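Local coordinates for uncharacterized protein (Escherichia coli O157:H7, PDB 4ZV9) that is of unknown function but probably acts as an alpha/beta-hydrolase of the dienelactone hydrolase family, at residues F13-T18 with G30-P35; C148-Y153 with P168-F173; R155-A160 with P185-A190; H172-D177 with H208-D213. All blocks are in the same frame, centred on the assembly; numbering follows the deposited sequence.

Contact 1 of 4, residues F13-T18 with G30-P35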
loop_
_atom_site.group_PDB
_atom_site.type_symbol
_atom_site.label_atom_id
_atom_site.label_comp_id
_atom_site.label_asym_id
_atom_site.label_seq_id
_atom_site.Cartn_x
_atom_site.Cartn_y
_atom_site.Cartn_z
ATOM N N PHE A 13 10.137 14.008 -7.299
ATOM C CA PHE A 13 10.275 13.799 -8.716
ATOM C C PHE A 13 9.399 12.607 -9.082
ATOM O O PHE A 13 9.682 11.477 -8.675
ATOM C CB PHE A 13 11.723 13.550 -9.132
ATOM C CG PHE A 13 11.860 13.190 -10.580
ATOM C CD1 PHE A 13 11.666 14.151 -11.561
ATOM C CD2 PHE A 13 12.102 11.888 -10.974
ATOM C CE1 PHE A 13 11.775 13.827 -12.905
ATOM C CE2 PHE A 13 12.195 11.553 -12.328
ATOM C CZ PHE A 13 12.032 12.525 -13.289
ATOM N N ALA A 14 8.371 12.853 -9.897
ATOM C CA ALA A 14 7.406 11.825 -10.282
ATOM C C ALA A 14 7.414 11.507 -11.776
ATOM O O ALA A 14 7.541 12.409 -12.596
ATOM C CB ALA A 14 6.002 12.275 -9.894
ATOM N N GLU A 15 7.304 10.227 -12.110
ATOM C CA GLU A 15 7.239 9.800 -13.502
ATOM C C GLU A 15 6.537 8.470 -13.597
ATOM O O GLU A 15 6.568 7.688 -12.645
ATOM C CB GLU A 15 8.635 9.707 -14.157
ATOM C CG GLU A 15 9.525 8.614 -13.587
ATOM C CD GLU A 15 10.917 8.568 -14.200
ATOM O OE1 GLU A 15 11.115 9.100 -15.316
ATOM O OE2 GLU A 15 11.808 7.982 -13.547
ATOM N N TYR A 16 5.905 8.212 -14.742
ATOM C CA TYR A 16 5.314 6.894 -14.995
ATOM C C TYR A 16 6.400 6.031 -15.573
ATOM O O TYR A 16 7.244 6.503 -16.346
ATOM C CB TYR A 16 4.116 6.978 -15.945
ATOM C CG TYR A 16 2.955 7.709 -15.333
ATOM C CD1 TYR A 16 2.118 7.078 -14.412
ATOM C CD2 TYR A 16 2.691 9.032 -15.662
ATOM C CE1 TYR A 16 1.056 7.751 -13.838
ATOM C CE2 TYR A 16 1.635 9.711 -15.096
ATOM C CZ TYR A 16 0.840 9.075 -14.150
ATOM O OH TYR A 16 -0.187 9.768 -13.590
ATOM N N ILE A 17 6.413 4.769 -15.173
ATOM C CA ILE A 17 7.384 3.816 -15.660
ATOM C C ILE A 17 6.654 2.538 -15.995
ATOM O O ILE A 17 5.451 2.417 -15.745
ATOM C CB ILE A 17 8.452 3.470 -14.596
ATOM C CG1 ILE A 17 7.825 2.761 -13.383
ATOM C CG2 ILE A 17 9.211 4.715 -14.164
ATOM C CD1 ILE A 17 8.851 2.058 -12.511
ATOM N N THR A 18 7.381 1.590 -16.555
ATOM C CA THR A 18 6.839 0.246 -16.728
ATOM C C THR A 18 7.828 -0.698 -16.056
ATOM O O THR A 18 9.015 -0.405 -16.007
ATOM C CB THR A 18 6.637 -0.158 -18.198
ATOM O OG1 THR A 18 7.899 -0.310 -18.836
ATOM C CG2 THR A 18 5.819 0.888 -18.955
ATOM N N GLY A 30 3.417 1.924 -13.782
ATOM C CA GLY A 30 3.363 2.380 -12.407
ATOM C C GLY A 30 3.797 3.834 -12.273
ATOM O O GLY A 30 4.524 4.351 -13.123
ATOM N N TYR A 31 3.316 4.487 -11.223
ATOM C CA TYR A 31 3.674 5.855 -10.890
ATOM C C TYR A 31 4.805 5.797 -9.866
ATOM O O TYR A 31 4.616 5.314 -8.730
ATOM C CB TYR A 31 2.446 6.554 -10.323
ATOM C CG TYR A 31 2.576 8.038 -10.027
ATOM C CD1 TYR A 31 2.844 8.957 -11.036
ATOM C CD2 TYR A 31 2.327 8.528 -8.748
ATOM C CE1 TYR A 31 2.880 10.319 -10.764
ATOM C CE2 TYR A 31 2.359 9.886 -8.475
ATOM C CZ TYR A 31 2.660 10.769 -9.463
ATOM O OH TYR A 31 2.699 12.119 -9.166
ATOM N N LEU A 32 5.997 6.209 -10.277
ATOM C CA LEU A 32 7.177 6.169 -9.431
ATOM C C LEU A 32 7.501 7.582 -8.934
ATOM O O LEU A 32 7.686 8.482 -9.757
ATOM C CB LEU A 32 8.368 5.643 -10.241
ATOM C CG LEU A 32 9.723 5.499 -9.524
ATOM C CD1 LEU A 32 9.680 4.341 -8.552
ATOM C CD2 LEU A 32 10.829 5.249 -10.546
ATOM N N VAL A 33 7.599 7.773 -7.613
ATOM C CA VAL A 33 7.931 9.079 -7.061
ATOM C C VAL A 33 9.140 8.972 -6.137
ATOM O O VAL A 33 9.150 8.137 -5.234
ATOM C CB VAL A 33 6.770 9.704 -6.262
ATOM C CG1 VAL A 33 7.039 11.192 -6.048
ATOM C CG2 VAL A 33 5.448 9.535 -6.994
ATOM N N LYS A 34 10.139 9.831 -6.348
ATOM C CA LYS A 34 11.369 9.842 -5.547
ATOM C C LYS A 34 11.557 11.187 -4.868
ATOM O O LYS A 34 11.066 12.205 -5.370
ATOM C CB LYS A 34 12.590 9.696 -6.451
ATOM C CG LYS A 34 12.622 8.482 -7.335
ATOM C CD LYS A 34 13.743 8.597 -8.360
ATOM C CE LYS A 34 13.770 7.352 -9.226
ATOM N NZ LYS A 34 14.693 7.467 -10.383
ATOM N N PRO A 35 12.301 11.214 -3.749
ATOM C CA PRO A 35 12.706 12.495 -3.191
ATOM C C PRO A 35 13.585 13.181 -4.245
ATOM O O PRO A 35 14.418 12.515 -4.865
ATOM C CB PRO A 35 13.546 12.106 -1.953
ATOM C CG PRO A 35 13.095 10.735 -1.595
ATOM C CD PRO A 35 12.691 10.079 -2.895
HETATM O O HOH W 1 10.415 9.214 -10.019
#
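Six backbone hydrogen bonds join strand segments 13-18 and 30-35, two in each of the antiparallel hydrogen-bonded pairs Phe13–Lys34, Glu15–Leu32 and Ile17–Gly30. In the middle pair Glu15 N reaches Leu32 O at 3.0 Å and Leu32 N returns to Glu15 O at 2.8 Å, both donors lying nearly along the C=O axis. A bound water donates to Phe13 O and to Leu32 O, so each of these carbonyls accepts a second bond.

In the non-hydrogen-bonded pairs the side chains of Ala14, Tyr16, Tyr31 and Val33 share one face of the sheet. The Tyr16 ring covers CD1 of Tyr31 with one face, displaced toward its rim; Tyr16 CE1 and Tyr31 CD1 are 3.5 Å apart, and the planes cross obliquely at 44°. Tyr31, its CG anti to the backbone N (chi1 -175°), extends past Tyr16 until its OH lies 3.4 Å from Ala14 CB. Helix 56-67 fixes both phenol tips, Glu59 binding the Tyr16 hydroxyl and Arg63 that of Tyr31.

On the other face the Ile17 and Leu32 side chains cross obliquely, CG2 to CD2 4.0 Å, and the extended Glu15 chain runs beside Leu32. Glu15 OE2 and Lys34 NZ, 4.3 Å apart, are too distant for a salt bridge; the ammonium group instead bonds to Gln119 and Tyr117. Leu32 also packs on Leu73, and backbone bonds from Tyr31 to Ala74 and from Val33 to Ala72 tie the pair to strand 71-75. The result is an antiparallel beta hairpin at one edge of the central sheet, as in the opening strands of the alpha/beta-hydrolase fold.

Contact 2 of 4, residues C148-Y153 with P168-F173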
loop_
_atom_site.group_PDB
_atom_site.type_symbol
_atom_site.label_atom_id
_atom_site.label_comp_id
_atom_site.label_asym_id
_atom_site.label_seq_id
_atom_site.Cartn_x
_atom_site.Cartn_y
_atom_site.Cartn_z
ATOM N N CYS A 148 8.507 -4.069 6.041
ATOM C CA CYS A 148 7.335 -3.789 6.866
ATOM C C CYS A 148 6.093 -3.771 5.978
ATOM O O CYS A 148 6.197 -3.680 4.751
ATOM C CB CYS A 148 7.467 -2.452 7.611
ATOM S SG CYS A 148 7.643 -1.000 6.525
ATOM N N ALA A 149 4.929 -3.897 6.600
ATOM C CA ALA A 149 3.652 -3.850 5.884
ATOM C C ALA A 149 2.644 -3.055 6.697
ATOM O O ALA A 149 2.539 -3.237 7.925
ATOM C CB ALA A 149 3.136 -5.246 5.623
ATOM N N VAL A 150 1.888 -2.201 6.020
ATOM C CA VAL A 150 0.933 -1.320 6.676
ATOM C C VAL A 150 -0.429 -1.362 5.973
ATOM O O VAL A 150 -0.715 -0.538 5.103
ATOM C CB VAL A 150 1.464 0.128 6.732
ATOM C CG1 VAL A 150 0.549 1.011 7.557
ATOM C CG2 VAL A 150 2.870 0.162 7.307
ATOM N N PRO A 151 -1.263 -2.357 6.320
ATOM C CA PRO A 151 -2.587 -2.427 5.718
ATOM C C PRO A 151 -3.598 -1.473 6.356
ATOM O O PRO A 151 -3.749 -1.466 7.586
ATOM C CB PRO A 151 -3.016 -3.874 5.983
ATOM C CG PRO A 151 -2.236 -4.285 7.186
ATOM C CD PRO A 151 -0.911 -3.607 7.014
ATOM N N PHE A 152 -4.250 -0.654 5.523
ATOM C CA PHE A 152 -5.358 0.174 5.975
ATOM C C PHE A 152 -6.665 -0.551 5.638
ATOM O O PHE A 152 -6.955 -0.824 4.453
ATOM C CB PHE A 152 -5.384 1.518 5.285
ATOM C CG PHE A 152 -4.372 2.511 5.781
ATOM C CD1 PHE A 152 -3.036 2.390 5.453
ATOM C CD2 PHE A 152 -4.784 3.644 6.462
ATOM C CE1 PHE A 152 -2.116 3.346 5.854
ATOM C CE2 PHE A 152 -3.876 4.597 6.870
ATOM C CZ PHE A 152 -2.533 4.443 6.572
ATOM N N TYR A 153 -7.464 -0.823 6.670
ATOM C CA TYR A 153 -8.796 -1.439 6.539
ATOM C C TYR A 153 -8.909 -2.390 5.368
ATOM O O TYR A 153 -9.728 -2.200 4.473
ATOM C CB TYR A 153 -9.918 -0.377 6.539
ATOM C CG TYR A 153 -9.537 0.949 5.915
ATOM C CD1 TYR A 153 -9.520 1.126 4.534
ATOM C CD2 TYR A 153 -9.249 2.038 6.720
ATOM C CE1 TYR A 153 -9.207 2.360 3.974
ATOM C CE2 TYR A 153 -8.925 3.261 6.177
ATOM C CZ TYR A 153 -8.907 3.422 4.806
ATOM O OH TYR A 153 -8.561 4.645 4.306
ATOM N N PRO A 168 7.258 -6.674 10.093
ATOM C CA PRO A 168 6.492 -6.007 11.148
ATOM C C PRO A 168 5.244 -5.353 10.569
ATOM O O PRO A 168 5.341 -4.630 9.572
ATOM C CB PRO A 168 7.460 -4.944 11.670
ATOM C CG PRO A 168 8.807 -5.515 11.404
ATOM C CD PRO A 168 8.676 -6.265 10.106
ATOM N N LEU A 169 4.102 -5.624 11.188
ATOM C CA LEU A 169 2.793 -5.174 10.688
ATOM C C LEU A 169 2.205 -4.032 11.486
ATOM O O LEU A 169 2.136 -4.105 12.722
ATOM C CB LEU A 169 1.795 -6.326 10.776
ATOM C CG LEU A 169 1.877 -7.423 9.731
ATOM C CD1 LEU A 169 1.089 -8.629 10.223
ATOM C CD2 LEU A 169 1.322 -6.905 8.422
ATOM N N LEU A 170 1.766 -2.995 10.788
ATOM C CA LEU A 170 1.047 -1.893 11.408
ATOM C C LEU A 170 -0.321 -1.920 10.763
ATOM O O LEU A 170 -0.448 -1.623 9.575
ATOM C CB LEU A 170 1.736 -0.546 11.174
ATOM C CG LEU A 170 0.947 0.681 11.645
ATOM C CD1 LEU A 170 0.689 0.657 13.149
ATOM C CD2 LEU A 170 1.688 1.946 11.255
ATOM N N LEU A 171 -1.351 -2.261 11.536
ATOM C CA LEU A 171 -2.690 -2.373 10.976
ATOM C C LEU A 171 -3.629 -1.259 11.456
ATOM O O LEU A 171 -3.724 -0.984 12.655
ATOM C CB LEU A 171 -3.301 -3.737 11.290
ATOM C CG LEU A 171 -2.416 -4.938 10.933
ATOM C CD1 LEU A 171 -1.660 -5.433 12.161
ATOM C CD2 LEU A 171 -3.230 -6.081 10.368
ATOM N N HIS A 172 -4.295 -0.616 10.505
ATOM C CA HIS A 172 -5.268 0.437 10.814
ATOM C C HIS A 172 -6.674 -0.060 10.493
ATOM O O HIS A 172 -6.961 -0.445 9.346
ATOM C CB HIS A 172 -4.995 1.682 9.981
ATOM C CG HIS A 172 -3.603 2.206 10.101
ATOM N ND1 HIS A 172 -3.155 2.885 11.216
ATOM C CD2 HIS A 172 -2.564 2.180 9.231
ATOM C CE1 HIS A 172 -1.896 3.242 11.032
ATOM N NE2 HIS A 172 -1.516 2.834 9.831
ATOM N N PHE A 173 -7.554 -0.043 11.489
ATOM C CA PHE A 173 -8.937 -0.473 11.305
ATOM C C PHE A 173 -9.902 0.646 11.682
ATOM O O PHE A 173 -9.627 1.426 12.587
ATOM C CB PHE A 173 -9.250 -1.687 12.174
ATOM C CG PHE A 173 -8.445 -2.907 11.841
ATOM C CD1 PHE A 173 -8.649 -3.584 10.646
ATOM C CD2 PHE A 173 -7.531 -3.416 12.748
ATOM C CE1 PHE A 173 -7.925 -4.723 10.343
ATOM C CE2 PHE A 173 -6.818 -4.565 12.458
ATOM C CZ PHE A 173 -7.014 -5.223 11.259
#
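One face of the Phe152 ring is covered by His172, whose CD2 stands 3.4 Å above the plane of Phe152 and over its centre. The two side chains lie side by side and point the same way, yet their rings are tilted by 36° and meet obliquely. Val150 CG1 approaches the imidazole at its edge, 3.6 Å from His172 NE2. Both imidazole nitrogens are hydrogen-bonded outside the two segments, ND1 to the Tyr203 hydroxyl and NE2 to that of Thr230, which should fix the rotation of the ring. One face of the Tyr153 ring lies against Phe152 CB.

Four backbone hydrogen bonds join the two segments, whose strands run parallel within 6°. His172 N meets Pro151 O at 3.1 Å with an almost straight N-H...O angle of 177°, and Tyr153 N closes the ladder on His172 O at 2.7 Å. Pro151 has no N-H to offer, so its CD rests on Leu170 O at 3.3 Å and splits the ladder into two single bridges. The Pro151 and Leu171 side chains cross obliquely, CG to CD2 3.8 Å. Strand 169-174 thereby carries the parallel order of the central sheet on beyond strand 148-151, as expected for the C-terminal half of an alpha/beta-hydrolase fold.

Contact 3 of 4, residues R155-A160 with P185-A190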
loop_
_atom_site.group_PDB
_atom_site.type_symbol
_atom_site.label_atom_id
_atom_site.label_comp_id
_atom_site.label_asym_id
_atom_site.label_seq_id
_atom_site.Cartn_x
_atom_site.Cartn_y
_atom_site.Cartn_z
ATOM N N ARG A 155 -8.469 -6.802 3.985
ATOM C CA ARG A 155 -8.616 -8.223 4.322
ATOM C C ARG A 155 -7.403 -8.773 5.072
ATOM O O ARG A 155 -6.261 -8.512 4.728
ATOM C CB ARG A 155 -8.847 -9.091 3.084
ATOM C CG ARG A 155 -10.316 -9.425 2.844
ATOM C CD ARG A 155 -10.551 -10.111 1.495
ATOM N NE ARG A 155 -9.546 -11.129 1.238
ATOM C CZ ARG A 155 -9.384 -11.753 0.075
ATOM N NH1 ARG A 155 -10.151 -11.464 -0.974
ATOM N NH2 ARG A 155 -8.435 -12.669 -0.039
ATOM N N GLN A 156 -7.687 -9.590 6.068
ATOM C CA GLN A 156 -6.664 -10.181 6.912
ATOM C C GLN A 156 -5.889 -11.250 6.131
ATOM O O GLN A 156 -6.331 -11.698 5.085
ATOM C CB GLN A 156 -7.334 -10.848 8.120
ATOM C CG GLN A 156 -8.506 -10.089 8.733
ATOM C CD GLN A 156 -8.175 -8.693 9.227
ATOM O OE1 GLN A 156 -7.018 -8.281 9.267
ATOM N NE2 GLN A 156 -9.204 -7.966 9.641
ATOM N N ALA A 157 -4.714 -11.625 6.628
ATOM C CA ALA A 157 -3.959 -12.726 6.041
ATOM C C ALA A 157 -4.688 -14.014 6.420
ATOM O O ALA A 157 -5.344 -14.053 7.457
ATOM C CB ALA A 157 -2.545 -12.760 6.607
ATOM N N PRO A 158 -4.591 -15.062 5.588
ATOM C CA PRO A 158 -5.190 -16.341 5.958
ATOM C C PRO A 158 -4.549 -16.882 7.255
ATOM O O PRO A 158 -3.319 -16.901 7.369
ATOM C CB PRO A 158 -4.856 -17.242 4.762
ATOM C CG PRO A 158 -4.615 -16.320 3.628
ATOM C CD PRO A 158 -4.003 -15.088 4.234
ATOM N N THR A 159 -5.367 -17.334 8.203
ATOM C CA THR A 159 -4.860 -17.769 9.499
ATOM C C THR A 159 -3.759 -18.833 9.411
ATOM O O THR A 159 -2.767 -18.752 10.137
ATOM C CB THR A 159 -5.988 -18.308 10.408
ATOM O OG1 THR A 159 -6.981 -17.304 10.581
ATOM C CG2 THR A 159 -5.446 -18.721 11.772
ATOM N N ALA A 160 -3.921 -19.816 8.528
ATOM C CA ALA A 160 -2.919 -20.884 8.389
ATOM C C ALA A 160 -1.558 -20.416 7.849
ATOM O O ALA A 160 -0.574 -21.143 7.949
ATOM C CB ALA A 160 -3.467 -22.003 7.519
ATOM N N PRO A 185 -10.032 -10.555 15.054
ATOM C CA PRO A 185 -9.664 -11.365 16.208
ATOM C C PRO A 185 -8.908 -12.658 15.875
ATOM O O PRO A 185 -7.970 -13.012 16.590
ATOM C CB PRO A 185 -11.023 -11.654 16.880
ATOM C CG PRO A 185 -11.860 -10.468 16.531
ATOM C CD PRO A 185 -11.420 -10.061 15.144
ATOM N N ALA A 186 -9.317 -13.371 14.830
ATOM C CA ALA A 186 -8.620 -14.599 14.452
ATOM C C ALA A 186 -7.192 -14.286 13.985
ATOM O O ALA A 186 -6.255 -15.014 14.284
ATOM C CB ALA A 186 -9.384 -15.344 13.365
ATOM N N TYR A 187 -7.033 -13.181 13.265
ATOM C CA TYR A 187 -5.720 -12.770 12.772
ATOM C C TYR A 187 -4.827 -12.381 13.944
ATOM O O TYR A 187 -3.682 -12.837 14.047
ATOM C CB TYR A 187 -5.892 -11.619 11.773
ATOM C CG TYR A 187 -4.660 -11.195 10.986
ATOM C CD1 TYR A 187 -3.572 -12.050 10.792
ATOM C CD2 TYR A 187 -4.656 -9.989 10.306
ATOM C CE1 TYR A 187 -2.469 -11.651 10.039
ATOM C CE2 TYR A 187 -3.571 -9.597 9.540
ATOM C CZ TYR A 187 -2.481 -10.428 9.407
ATOM O OH TYR A 187 -1.418 -10.032 8.626
ATOM N N GLU A 188 -5.369 -11.586 14.864
ATOM C CA GLU A 188 -4.601 -11.174 16.028
ATOM C C GLU A 188 -4.172 -12.368 16.866
ATOM O O GLU A 188 -3.028 -12.422 17.328
ATOM C CB GLU A 188 -5.354 -10.171 16.903
ATOM C CG GLU A 188 -4.442 -9.599 17.973
ATOM C CD GLU A 188 -4.998 -8.404 18.711
ATOM O OE1 GLU A 188 -6.237 -8.279 18.819
ATOM O OE2 GLU A 188 -4.175 -7.631 19.261
ATOM N N ALA A 189 -5.082 -13.312 17.080
ATOM C CA ALA A 189 -4.769 -14.488 17.893
ATOM C C ALA A 189 -3.625 -15.284 17.268
ATOM O O ALA A 189 -2.743 -15.771 17.984
ATOM C CB ALA A 189 -6.004 -15.365 18.080
ATOM N N ALA A 190 -3.617 -15.392 15.937
ATOM C CA ALA A 190 -2.541 -16.115 15.244
ATOM C C ALA A 190 -1.216 -15.349 15.308
ATOM O O ALA A 190 -0.145 -15.955 15.440
ATOM C CB ALA A 190 -2.926 -16.392 13.810
#
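Tyr187 leaves helix 184-193 with its CG anti to the backbone N (chi1 -171°), which lays the ring against segment 155-160. Its CB lies 4.0 Å from Gln156 CB, and farther out the same Gln156 carbon touches Tyr187 CD2 at 3.6 Å. The bent Gln156 chain brings OE1 to the edge of the ring, 3.1 Å from Tyr187 CD2, with the amide turned 50° out of the ring plane; Gln156 NE2 is hydrogen-bonded to Ile180 O. Over one face of the ring, offset toward its rim, sits Ala157 N, a buried amide with no partner in the model. Tyr187 CE1 and OH both reach Ala157 CB, each at 3.6 Å, before the hydroxyl ends in a hydrogen bond to Asn137 of helix 132-142.

Thr159 lies across two alanines about one helical turn apart: its CG2 meets Ala190 CB at 4.0 Å, while OG1 faces Ala186 CB.

Tyr187 also presses on Leu169 and Leu171 of strand 169-174 and on Val162 and Ile165 of the connecting loop. The contact thus joins the loop leaving strand 148-151 to the helix of the beta-alpha-beta crossover between strands 169-174 and 198-203.

Contact 4 of 4, residues H172-D177 with H208-D213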
loop_
_atom_site.group_PDB
_atom_site.type_symbol
_atom_site.label_atom_id
_atom_site.label_comp_id
_atom_site.label_asym_id
_atom_site.label_seq_id
_atom_site.Cartn_x
_atom_site.Cartn_y
_atom_site.Cartn_z
ATOM N N HIS A 172 -4.295 -0.616 10.505
ATOM C CA HIS A 172 -5.268 0.437 10.814
ATOM C C HIS A 172 -6.674 -0.060 10.493
ATOM O O HIS A 172 -6.961 -0.445 9.346
ATOM C CB HIS A 172 -4.995 1.682 9.981
ATOM C CG HIS A 172 -3.603 2.206 10.101
ATOM N ND1 HIS A 172 -3.155 2.885 11.216
ATOM C CD2 HIS A 172 -2.564 2.180 9.231
ATOM C CE1 HIS A 172 -1.896 3.242 11.032
ATOM N NE2 HIS A 172 -1.516 2.834 9.831
ATOM N N PHE A 173 -7.554 -0.043 11.489
ATOM C CA PHE A 173 -8.937 -0.473 11.305
ATOM C C PHE A 173 -9.902 0.646 11.682
ATOM O O PHE A 173 -9.627 1.426 12.587
ATOM C CB PHE A 173 -9.250 -1.687 12.174
ATOM C CG PHE A 173 -8.445 -2.907 11.841
ATOM C CD1 PHE A 173 -8.649 -3.584 10.646
ATOM C CD2 PHE A 173 -7.531 -3.416 12.748
ATOM C CE1 PHE A 173 -7.925 -4.723 10.343
ATOM C CE2 PHE A 173 -6.818 -4.565 12.458
ATOM C CZ PHE A 173 -7.014 -5.223 11.259
ATOM N N ALA A 174 -11.032 0.706 10.986
ATOM C CA ALA A 174 -12.079 1.670 11.299
ATOM C C ALA A 174 -13.123 0.969 12.167
ATOM O O ALA A 174 -13.550 -0.141 11.845
ATOM C CB ALA A 174 -12.708 2.183 10.027
ATOM N N GLU A 175 -13.533 1.607 13.256
ATOM C CA GLU A 175 -14.517 1.002 14.183
ATOM C C GLU A 175 -15.800 0.519 13.508
ATOM O O GLU A 175 -16.278 -0.580 13.790
ATOM C CB GLU A 175 -14.907 1.984 15.280
ATOM C CG GLU A 175 -15.818 1.354 16.332
ATOM C CD GLU A 175 -16.395 2.342 17.329
ATOM O OE1 GLU A 175 -16.250 3.572 17.154
ATOM O OE2 GLU A 175 -17.032 1.874 18.289
ATOM N N LEU A 176 -16.341 1.323 12.597
ATOM C CA LEU A 176 -17.601 0.987 11.939
ATOM C C LEU A 176 -17.487 -0.034 10.792
ATOM O O LEU A 176 -18.504 -0.518 10.291
ATOM C CB LEU A 176 -18.270 2.267 11.427
ATOM C CG LEU A 176 -18.524 3.374 12.463
ATOM C CD1 LEU A 176 -19.111 4.615 11.801
ATOM C CD2 LEU A 176 -19.437 2.893 13.574
ATOM N N ASP A 177 -16.268 -0.389 10.404
ATOM C CA ASP A 177 -16.010 -1.319 9.291
ATOM C C ASP A 177 -16.133 -2.780 9.749
ATOM O O ASP A 177 -15.142 -3.535 9.780
ATOM C CB ASP A 177 -14.609 -1.033 8.740
ATOM C CG ASP A 177 -14.274 -1.813 7.476
ATOM O OD1 ASP A 177 -15.183 -2.332 6.809
ATOM O OD2 ASP A 177 -13.077 -1.870 7.120
ATOM N N HIS A 208 -14.530 2.521 7.062
ATOM C CA HIS A 208 -13.584 2.180 6.016
ATOM C C HIS A 208 -13.429 3.360 5.081
ATOM O O HIS A 208 -14.405 4.072 4.826
ATOM C CB HIS A 208 -14.335 1.058 5.296
ATOM C CG HIS A 208 -13.583 0.294 4.256
ATOM N ND1 HIS A 208 -13.082 -0.980 4.460
ATOM C CD2 HIS A 208 -13.382 0.571 2.950
ATOM C CE1 HIS A 208 -12.536 -1.415 3.338
ATOM N NE2 HIS A 208 -12.698 -0.489 2.411
ATOM N N GLY A 209 -12.215 3.577 4.581
ATOM C CA GLY A 209 -11.937 4.670 3.655
ATOM C C GLY A 209 -11.668 6.006 4.330
ATOM O O GLY A 209 -11.619 7.039 3.653
ATOM N N PHE A 210 -11.451 6.015 5.648
ATOM C CA PHE A 210 -11.291 7.296 6.377
ATOM C C PHE A 210 -10.060 8.105 5.982
ATOM O O PHE A 210 -10.026 9.307 6.215
ATOM C CB PHE A 210 -11.364 7.141 7.917
ATOM C CG PHE A 210 -10.218 6.384 8.523
ATOM C CD1 PHE A 210 -8.979 6.989 8.713
ATOM C CD2 PHE A 210 -10.385 5.080 8.953
ATOM C CE1 PHE A 210 -7.921 6.292 9.283
ATOM C CE2 PHE A 210 -9.336 4.384 9.539
ATOM C CZ PHE A 210 -8.100 4.992 9.700
ATOM N N HIS A 211 -9.062 7.457 5.398
ATOM C CA HIS A 211 -7.880 8.166 4.919
ATOM C C HIS A 211 -8.098 8.767 3.524
ATOM O O HIS A 211 -7.335 9.649 3.106
ATOM C CB HIS A 211 -6.689 7.219 4.872
ATOM C CG HIS A 211 -5.395 7.898 4.556
ATOM N ND1 HIS A 211 -4.870 7.939 3.283
ATOM C CD2 HIS A 211 -4.531 8.582 5.345
ATOM C CE1 HIS A 211 -3.736 8.615 3.301
ATOM N NE2 HIS A 211 -3.507 9.014 4.540
ATOM N N ASN A 212 -9.125 8.311 2.808
ATOM C CA ASN A 212 -9.368 8.789 1.447
ATOM C C ASN A 212 -10.099 10.130 1.462
ATOM O O ASN A 212 -11.320 10.198 1.556
ATOM C CB ASN A 212 -10.122 7.757 0.613
ATOM C CG ASN A 212 -10.174 8.127 -0.875
ATOM O OD1 ASN A 212 -10.022 9.298 -1.248
ATOM N ND2 ASN A 212 -10.374 7.109 -1.742
ATOM N N ASP A 213 -9.321 11.190 1.284
ATOM C CA ASP A 213 -9.828 12.553 1.296
ATOM C C ASP A 213 -10.668 12.939 0.063
ATOM O O ASP A 213 -11.223 14.033 0.028
ATOM C CB ASP A 213 -8.669 13.525 1.519
ATOM C CG ASP A 213 -7.519 13.258 0.586
ATOM O OD1 ASP A 213 -7.633 13.649 -0.589
ATOM O OD2 ASP A 213 -6.529 12.625 1.025
#
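Strand 169-174 runs into a type I beta turn from Ala174 to Asp177, closed by Asp177 N bonding to Ala174 O at 3.1 Å, while the facing segment enters a second type I turn at Gly209 and ends it at Asn212.

The two segments meet chiefly through the side chains of Asp177 and His208. Each side chain has its CG anti to the backbone N (chi1 -173° and -171°), and His208 ND1 donates to Asp177 OD2 at 2.8 Å. On the imidazole side the bond is well placed, since the carboxylate oxygen lies in the ring plane at its edge. His208 ND1 comes from well above the carboxylate plane of Asp177, and the two planes stand 83° apart. With ND1 as donor the proton is held on that nitrogen, and the nearby carboxylate would be expected to make the imidazole more basic at NE2. Asp177 also occupies the N-cap position of the short helix 178-181, although its side chain makes no capping bond; Tyr153 packs against it.

Closer to the backbone, Ala174 CB lies 3.5 Å from His208 N and meets the Phe210 ring at its edge, 3.9 Å from Phe210 CD2. The other contacts of Phe210 include Ala222 and Ala226 of helix 220-237. This packing sets the strand end and the histidine loop beside each other. A carboxylate after one late strand and a histidine in the loop after the next are consistent with the Asp and His of the Cys-His-Asp triad known from dienelactone hydrolases, in which Cys130, modified here, would probably be the nucleophile.

In the fold
Along the chain, contact 1 closes before the others open. It sits at the hairpin edge of the sheet, across the chain's centre from contacts 2, 3 and 4, its centre about 23 Å from that of contact 2 and 33 Å from that of contact 3. Contacts 2 and 4 share strand 169-174, including His172 and Phe173, with centres about 12 Å apart; Tyr153 of the former packs against the histidine loop of the latter. Contact 3 interleaves with both in sequence and lies outward, its centre about 13 Å from that of contact 2 and 19 Å from that of contact 4. Together they span an alpha/beta-hydrolase fold, from its N-terminal edge to the probable active-site side at the ends of its late strands.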